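Local coordinates for protein lipolytic enzyme (Clostridium thermocellum, PDB 2VPT) that probably removes acetyl groups from xylan as the catalytic domain of a cellulosomal family 3 carbohydrate esterase of the SGNH-hydrolase clan, at residues 168-173 / 184-189; 13-18 / 127-132; 6-11 / 197-202. All blocks are in the same frame, centred on the assembly; numbering follows the deposited sequence. Where two conformers were deposited one is given.

Interaction 1 of 3, residues 168-173 / 184-189; sequences RNTDIS and YKKIAN
Lys186 sets off with CG anti to its carbonyl carbon (chi1 -69°) and then runs fully extended to NZ, while Asp171 takes the same kind of first torsion (chi1 -61°), so that the ammonium group reaches the carboxylate. The salt bridge they make ties the short helical turn 168-171 to the long C-terminal helix 181-203 of this SGNH-hydrolase domain. The lysine chain crosses the aspartate side chain at about a right angle. NZ meets both carboxylate oxygens unequally: the bond to Asp171 OD2 is 2.8 Å long and uses the syn lone pair of that oxygen, whereas the one to Asp171 OD1, at 3.1 Å, is weak. Outside the two segments, Gln165 O also accepts from NZ, and Asp167 N donates to Asp171 OD2. The carboxylate, buried although the neighbouring Thr170 is exposed, is thus held through both oxygens, which should limit its rotation.

Bonds beyond the two segments place the turn as well: the backbone of Asp171 pairs with Ser180, and the hydroxyl Ser173 OG bonds to His178 O and Asp175 N. The Asp171-Ser180 pairing closes the loop that carries His178 and Asp175 of a probable Ser-His-Asp triad, beside the salt bridge.

Thr170 takes part through its hydroxyl. One water closes a small polar ring, donating to Thr170 OG1 at 2.8 Å and accepting from Lys186 NZ at 2.9 Å. The ring is completed by Thr170 OG1, which donates to Asp171 OD1 at 2.7 Å from above the carboxylate plane, 66° out of it.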
# COMPACT_ATOMS: atom_id res chain seq x y z
N ARG A 168 0.48 -21.61 -11.01
CA ARG A 168 -0.34 -21.22 -9.86
C ARG A 168 0.25 -21.63 -8.52
O ARG A 168 -0.02 -20.98 -7.50
CB ARG A 168 -1.75 -21.80 -10.02
CG ARG A 168 -1.80 -23.33 -10.12
CD ARG A 168 -2.65 -23.83 -11.29
NE ARG A 168 -2.26 -23.24 -12.58
CZ ARG A 168 -1.15 -23.53 -13.26
NH1 ARG A 168 -0.27 -24.41 -12.80
NH2 ARG A 168 -0.92 -22.94 -14.42
N ASN A 169 1.06 -22.69 -8.51
CA ASN A 169 1.71 -23.16 -7.28
C ASN A 169 2.94 -22.35 -6.84
O ASN A 169 3.43 -22.53 -5.73
CB ASN A 169 2.07 -24.64 -7.41
CG ASN A 169 0.84 -25.53 -7.57
OD1 ASN A 169 -0.17 -25.35 -6.88
ND2 ASN A 169 0.92 -26.48 -8.49
N THR A 170 3.45 -21.47 -7.70
CA THR A 170 4.55 -20.57 -7.32
C THR A 170 4.20 -19.08 -7.44
O THR A 170 4.71 -18.26 -6.68
CB THR A 170 5.84 -20.82 -8.17
OG1 THR A 170 5.58 -20.56 -9.56
CG2 THR A 170 6.33 -22.26 -8.01
N ASP A 171 3.33 -18.75 -8.39
CA ASP A 171 3.18 -17.36 -8.82
C ASP A 171 2.02 -16.61 -8.17
O ASP A 171 1.91 -15.41 -8.35
CB ASP A 171 2.98 -17.33 -10.33
CG ASP A 171 4.17 -17.90 -11.08
OD1 ASP A 171 5.25 -18.06 -10.47
OD2 ASP A 171 4.04 -18.18 -12.29
N ILE A 172 1.17 -17.32 -7.44
CA ILE A 172 0.02 -16.73 -6.77
C ILE A 172 0.22 -16.71 -5.26
O ILE A 172 0.68 -17.68 -4.67
CB ILE A 172 -1.29 -17.46 -7.14
CG1 ILE A 172 -1.58 -17.29 -8.63
CG2 ILE A 172 -2.47 -16.95 -6.30
CD1 ILE A 172 -1.66 -15.83 -9.13
N SER A 173 -0.12 -15.58 -4.65
CA SER A 173 0.08 -15.37 -3.23
C SER A 173 -0.93 -16.14 -2.38
O SER A 173 -1.85 -16.77 -2.89
CB SER A 173 -0.04 -13.88 -2.91
OG SER A 173 -1.40 -13.49 -2.87
N TYR A 184 5.61 -11.64 -9.16
CA TYR A 184 5.97 -10.27 -9.50
C TYR A 184 7.35 -10.16 -10.16
O TYR A 184 7.56 -9.32 -11.02
CB TYR A 184 5.89 -9.35 -8.28
CG TYR A 184 4.49 -8.88 -7.93
CD1 TYR A 184 3.75 -8.16 -8.84
CD2 TYR A 184 3.96 -9.09 -6.67
CE1 TYR A 184 2.48 -7.69 -8.52
CE2 TYR A 184 2.69 -8.64 -6.35
CZ TYR A 184 1.95 -7.94 -7.28
OH TYR A 184 0.68 -7.45 -6.96
N LYS A 185 8.28 -11.03 -9.77
CA LYS A 185 9.59 -11.06 -10.42
C LYS A 185 9.48 -11.47 -11.87
O LYS A 185 10.09 -10.87 -12.73
CB LYS A 185 10.55 -11.98 -9.68
CG LYS A 185 11.21 -11.37 -8.47
CD LYS A 185 12.22 -12.33 -7.88
CE LYS A 185 13.32 -12.74 -8.83
NZ LYS A 185 14.37 -13.51 -8.09
N LYS A 186 8.67 -12.49 -12.15
CA LYS A 186 8.42 -12.88 -13.54
C LYS A 186 7.81 -11.73 -14.35
O LYS A 186 8.18 -11.47 -15.49
CB LYS A 186 7.48 -14.09 -13.61
CG LYS A 186 8.09 -15.41 -13.10
CD LYS A 186 7.08 -16.56 -13.30
CE LYS A 186 7.56 -17.90 -12.77
NZ LYS A 186 6.59 -18.97 -13.11
N ILE A 187 6.86 -11.02 -13.74
CA ILE A 187 6.23 -9.88 -14.40
C ILE A 187 7.24 -8.77 -14.67
O ILE A 187 7.29 -8.21 -15.76
CB ILE A 187 5.04 -9.38 -13.55
CG1 ILE A 187 3.89 -10.40 -13.56
CG2 ILE A 187 4.57 -7.99 -13.99
CD1 ILE A 187 3.19 -10.56 -14.88
N ALA A 188 8.09 -8.48 -13.69
CA ALA A 188 9.15 -7.49 -13.87
C ALA A 188 10.05 -7.83 -15.07
O ALA A 188 10.44 -6.95 -15.82
CB ALA A 188 10.00 -7.40 -12.62
N ASN A 189 10.37 -9.11 -15.22
CA ASN A 189 11.20 -9.53 -16.35
C ASN A 189 10.56 -9.31 -17.70
O ASN A 189 11.24 -8.97 -18.66
CB ASN A 189 11.72 -10.94 -16.13
CG ASN A 189 12.96 -10.94 -15.22
OD1 ASN A 189 12.84 -11.03 -14.01
ND2 ASN A 189 14.13 -10.75 -15.81
O HOH W 1 7.58 -21.16 -11.48

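Interaction 2 of 3, residues 13-18 / 127-132; sequences DSCTEG and DYYPWP
Cys15 points its sulfur at the edges of two tyrosine rings at once: SG lies 5.2 Å from the centroid of Tyr128 and equally far from that of Tyr129, near the plane of each ring. Both are edge-on sulfur-aromatic contacts. The closest approaches are SG to Tyr128 CE1 at 4.0 Å and SG to Tyr129 OH at 3.8 Å, so the sulfur meets a ring carbon of one tyrosine and the hydroxyl end of the other, with Trp90 packing against all three residues.

A second link runs through Asp13. The phenol Tyr128 OH donates to Asp13 OD2 over 2.6 Å, meeting it on the syn side and 22° out of the carboxylate plane, with ring and carboxylate arriving from opposite directions. The same hydroxyl is bonded to Gly93 N, which fixes its place. The other oxygen, Asp13 OD1, accepts from Cys15 N at 3.0 Å and caps helix 14-17. With CG between its backbone N and carbonyl carbon (chi1 56°), the aspartate can reach back to that amide while its far oxygen is offered to the tyrosine.

Asp13 therefore couples the start of the helix to the loop after strand 122-126. Between Asp13 and Cys15 sits Ser14, whose OG is bonded to His178 NE2. This is consistent with the Gly-Asp-Ser block that carries the nucleophilic serine in SGNH hydrolases.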
# COMPACT_ATOMS: atom_id res chain seq x y z
N ASP A 13 -3.79 -0.73 -10.86
CA ASP A 13 -4.70 -1.18 -9.81
C ASP A 13 -3.91 -1.93 -8.73
O ASP A 13 -2.76 -1.58 -8.47
CB ASP A 13 -5.85 -1.99 -10.44
CG ASP A 13 -5.39 -3.15 -11.29
OD1 ASP A 13 -4.28 -3.70 -11.06
OD2 ASP A 13 -6.14 -3.52 -12.23
N SER A 14 -4.48 -2.94 -8.09
CA SER A 14 -3.76 -3.61 -7.02
C SER A 14 -2.53 -4.35 -7.53
O SER A 14 -1.66 -4.67 -6.73
CB SER A 14 -4.62 -4.56 -6.22
OG SER A 14 -5.30 -5.41 -7.06
N CYS A 15 -2.47 -4.64 -8.83
CA CYS A 15 -1.30 -5.31 -9.39
C CYS A 15 -0.11 -4.38 -9.50
O CYS A 15 1.03 -4.85 -9.60
CB CYS A 15 -1.61 -5.92 -10.75
SG CYS A 15 -2.92 -7.15 -10.76
N THR A 16 -0.35 -3.07 -9.52
CA THR A 16 0.70 -2.05 -9.50
C THR A 16 1.00 -1.57 -8.09
O THR A 16 2.17 -1.33 -7.73
CB THR A 16 0.34 -0.89 -10.45
OG1 THR A 16 0.27 -1.40 -11.79
CG2 THR A 16 1.38 0.23 -10.39
N GLU A 17 -0.03 -1.42 -7.26
CA GLU A 17 0.19 -1.08 -5.86
C GLU A 17 0.92 -2.22 -5.15
O GLU A 17 1.78 -1.97 -4.30
CB GLU A 17 -1.11 -0.71 -5.15
CG GLU A 17 -0.90 -0.16 -3.74
CD GLU A 17 -2.09 0.61 -3.20
OE1 GLU A 17 -3.24 0.31 -3.58
OE2 GLU A 17 -1.84 1.52 -2.39
N GLY A 18 0.59 -3.46 -5.53
CA GLY A 18 1.34 -4.63 -5.08
C GLY A 18 0.71 -5.50 -4.02
O GLY A 18 1.40 -6.06 -3.17
N ASP A 127 -1.27 -6.20 -20.66
CA ASP A 127 -2.33 -7.13 -20.29
C ASP A 127 -1.99 -7.84 -18.96
O ASP A 127 -1.02 -7.46 -18.30
CB ASP A 127 -2.71 -8.07 -21.45
CG ASP A 127 -1.67 -9.12 -21.76
OD1 ASP A 127 -0.58 -9.12 -21.16
OD2 ASP A 127 -1.98 -9.98 -22.63
N TYR A 128 -2.80 -8.82 -18.55
CA TYR A 128 -2.67 -9.47 -17.26
C TYR A 128 -2.13 -10.89 -17.37
O TYR A 128 -2.33 -11.59 -18.37
CB TYR A 128 -4.03 -9.52 -16.54
CG TYR A 128 -4.50 -8.18 -16.03
CD1 TYR A 128 -4.43 -7.88 -14.69
CD2 TYR A 128 -5.03 -7.21 -16.90
CE1 TYR A 128 -4.86 -6.65 -14.21
CE2 TYR A 128 -5.45 -5.99 -16.42
CZ TYR A 128 -5.35 -5.70 -15.07
OH TYR A 128 -5.80 -4.48 -14.60
N TYR A 129 -1.45 -11.33 -16.32
CA TYR A 129 -1.20 -12.75 -16.13
C TYR A 129 -2.57 -13.46 -16.14
O TYR A 129 -3.57 -12.87 -15.76
CB TYR A 129 -0.42 -13.00 -14.83
CG TYR A 129 -1.07 -12.43 -13.60
CD1 TYR A 129 -1.92 -13.21 -12.82
CD2 TYR A 129 -0.87 -11.10 -13.22
CE1 TYR A 129 -2.54 -12.69 -11.70
CE2 TYR A 129 -1.49 -10.57 -12.10
CZ TYR A 129 -2.32 -11.37 -11.34
OH TYR A 129 -2.94 -10.87 -10.21
N PRO A 130 -2.62 -14.70 -16.61
CA PRO A 130 -3.92 -15.36 -16.85
C PRO A 130 -4.60 -15.96 -15.61
O PRO A 130 -4.86 -17.17 -15.54
CB PRO A 130 -3.53 -16.45 -17.85
CG PRO A 130 -2.17 -16.84 -17.42
CD PRO A 130 -1.49 -15.55 -17.03
N TRP A 131 -4.89 -15.10 -14.63
CA TRP A 131 -5.53 -15.53 -13.39
C TRP A 131 -6.30 -14.36 -12.79
O TRP A 131 -5.73 -13.28 -12.66
CB TRP A 131 -4.47 -16.00 -12.39
CG TRP A 131 -5.04 -16.67 -11.19
CD1 TRP A 131 -5.21 -16.14 -9.96
CD2 TRP A 131 -5.54 -18.01 -11.13
NE1 TRP A 131 -5.77 -17.06 -9.11
CE2 TRP A 131 -5.98 -18.22 -9.81
CE3 TRP A 131 -5.64 -19.05 -12.05
CZ2 TRP A 131 -6.54 -19.44 -9.39
CZ3 TRP A 131 -6.19 -20.26 -11.64
CH2 TRP A 131 -6.63 -20.44 -10.32
N PRO A 132 -7.60 -14.55 -12.48
CA PRO A 132 -8.42 -15.72 -12.76
C PRO A 132 -8.59 -15.93 -14.26
O PRO A 132 -8.36 -15.00 -15.04
CB PRO A 132 -9.77 -15.36 -12.11
CG PRO A 132 -9.80 -13.90 -12.08
CD PRO A 132 -8.38 -13.47 -11.85

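Interaction 3 of 3, residues 6-11 / 197-202; sequences IKIMPV and DILRAL
Leu199 of the C-terminal helix 181-203 packs on Ile6 and Ile8 of strand 5-12, joining a central strand of the mainly parallel sheet to one of its covering helices in the three-layered alpha/beta/alpha sandwich of SGNH hydrolases.

The apolar contacts carry the interface. Strand alternation puts Ile6 and Ile8 on the helix-facing side, while Met9, present as selenomethionine, packs on Trp78 and His82 of helix 68-82, which lies over the other face of the sheet. Both isoleucines keep an extended side chain (chi2 178° for Ile6 and 176° for Ile8), which carries CD1 well out from the strand and makes it the leading atom toward the helix. Ile6 was modelled in two conformations; in the one described, CD1 approaches Leu199 CB to 4.1 Å and also lies against the helix backbone at the carbonyl of Leu199, details that remain doubtful for that reason. Leu199 meets Ile6 with CB and Ile8 with its branched end, and Val86 and Leu40 pack on the same side chain.

Backbone bonding belongs to the sheet: Ile6 and Ile8 both pair with Asp43, which together with Phe44 helps to bind the calcium ion about 9 Å from the side chain of Ile8, whereas Lys7 turns to Asp85 and Val86.

Charged groups occupy the exposed surface of the helix. Arg200, its CB directed away from the strand, forms a salt bridge to Asp197 one turn earlier, although Arg200 too was modelled twice.

Deeper along the strand, the methyl CD1 of Ile8 meets CD2 of Leu199 at 4.2 Å.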
# COMPACT_ATOMS: atom_id res chain seq x y z
N ILE A 6 15.29 9.08 -16.35
CA ILE A 6 13.97 8.84 -16.94
C ILE A 6 12.93 8.76 -15.82
O ILE A 6 13.05 7.91 -14.94
CB ILE A 6 13.94 7.49 -17.72
CG1 ILE A 6 15.13 7.37 -18.68
CG2 ILE A 6 12.62 7.34 -18.48
CD1 ILE A 6 15.18 6.07 -19.41
N LYS A 7 11.93 9.63 -15.85
CA LYS A 7 10.81 9.59 -14.90
C LYS A 7 9.74 8.66 -15.47
O LYS A 7 9.22 8.89 -16.57
CB LYS A 7 10.22 10.97 -14.67
CG LYS A 7 11.13 11.91 -13.88
CD LYS A 7 10.49 13.26 -13.65
CE LYS A 7 11.32 14.11 -12.69
NZ LYS A 7 10.65 15.41 -12.34
N ILE A 8 9.42 7.62 -14.72
CA ILE A 8 8.45 6.61 -15.11
C ILE A 8 7.34 6.59 -14.08
O ILE A 8 7.60 6.46 -12.89
CB ILE A 8 9.07 5.20 -15.19
CG1 ILE A 8 10.26 5.17 -16.17
CG2 ILE A 8 7.98 4.21 -15.59
CD1 ILE A 8 11.00 3.84 -16.25
N MSE A 9 6.09 6.73 -14.54
CA MSE A 9 4.94 6.67 -13.65
C MSE A 9 4.21 5.35 -13.82
O MSE A 9 3.55 5.13 -14.84
CB MSE A 9 3.97 7.81 -13.93
CG MSE A 9 2.84 7.86 -12.91
SE MSE A 9 1.55 9.23 -13.29
CE MSE A 9 2.21 10.07 -12.79
N PRO A 10 4.32 4.45 -12.82
CA PRO A 10 3.51 3.23 -12.86
C PRO A 10 2.07 3.53 -12.46
O PRO A 10 1.83 3.98 -11.35
CB PRO A 10 4.19 2.32 -11.82
CG PRO A 10 5.48 2.99 -11.48
CD PRO A 10 5.23 4.45 -11.66
N VAL A 11 1.14 3.31 -13.37
CA VAL A 11 -0.28 3.61 -13.16
C VAL A 11 -1.05 2.30 -13.23
O VAL A 11 -0.94 1.56 -14.20
CB VAL A 11 -0.83 4.57 -14.23
CG1 VAL A 11 -2.32 4.80 -14.03
CG2 VAL A 11 -0.09 5.86 -14.21
N ASP A 197 14.72 -1.52 -24.66
CA ASP A 197 15.26 -0.87 -25.85
C ASP A 197 14.75 0.55 -26.01
O ASP A 197 15.49 1.46 -26.32
CB ASP A 197 14.99 -1.72 -27.09
CG ASP A 197 15.75 -3.05 -27.03
OD1 ASP A 197 16.97 -3.01 -26.81
OD2 ASP A 197 15.13 -4.12 -27.19
N ILE A 198 13.45 0.76 -25.77
CA ILE A 198 12.89 2.09 -25.87
C ILE A 198 13.45 3.00 -24.76
O ILE A 198 13.74 4.17 -24.99
CB ILE A 198 11.34 2.02 -25.83
CG1 ILE A 198 10.84 1.40 -27.15
CG2 ILE A 198 10.77 3.40 -25.57
CD1 ILE A 198 9.47 0.72 -27.10
N LEU A 199 13.59 2.46 -23.55
CA LEU A 199 14.13 3.24 -22.44
C LEU A 199 15.57 3.66 -22.69
O LEU A 199 15.92 4.81 -22.43
CB LEU A 199 14.00 2.48 -21.12
CG LEU A 199 12.57 2.30 -20.61
CD1 LEU A 199 12.56 1.42 -19.36
CD2 LEU A 199 11.85 3.63 -20.37
N ARG A 200 16.39 2.73 -23.18
CA ARG A 200 17.78 3.07 -23.51
C ARG A 200 17.84 4.17 -24.57
O ARG A 200 18.66 5.07 -24.48
CB ARG A 200 18.56 1.82 -23.93
CG ARG A 200 18.94 0.93 -22.75
CD ARG A 200 19.98 -0.12 -23.12
NE ARG A 200 19.42 -1.21 -23.92
CZ ARG A 200 19.56 -2.51 -23.66
NH1 ARG A 200 20.23 -2.95 -22.60
NH2 ARG A 200 19.00 -3.40 -24.47
N ALA A 201 16.94 4.11 -25.56
CA ALA A 201 16.88 5.16 -26.59
C ALA A 201 16.50 6.52 -25.99
O ALA A 201 17.11 7.54 -26.32
CB ALA A 201 15.93 4.77 -27.70
N LEU A 202 15.50 6.54 -25.11
CA LEU A 202 15.10 7.77 -24.44
C LEU A 202 16.23 8.35 -23.58
O LEU A 202 16.39 9.57 -23.50
CB LEU A 202 13.87 7.54 -23.54
CG LEU A 202 12.52 7.35 -24.22
CD1 LEU A 202 11.45 6.97 -23.19
CD2 LEU A 202 12.10 8.59 -24.98

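How the interactions relate
Interaction 3 joins the two ends of the chain, strand 5-12 and helix 181-203, and the loop it closes contains both other contacts; interaction 2 closes before interaction 1 opens. Interactions 1 and 2 are neighbours, with centres about 10 Å apart, and touch where Tyr184 CE1 packs on Cys15 O at 3.4 Å. Interaction 2 holds Ser14 of the probable triad, and interaction 1 borders the loop with its other two members. Interaction 3 lies about 23 Å from interaction 1 and 20 Å from interaction 2, centre to centre. Strand 5-12 in the sheet and the helix that covers it, shared with interaction 1, both lead from the chain ends toward the probable active site.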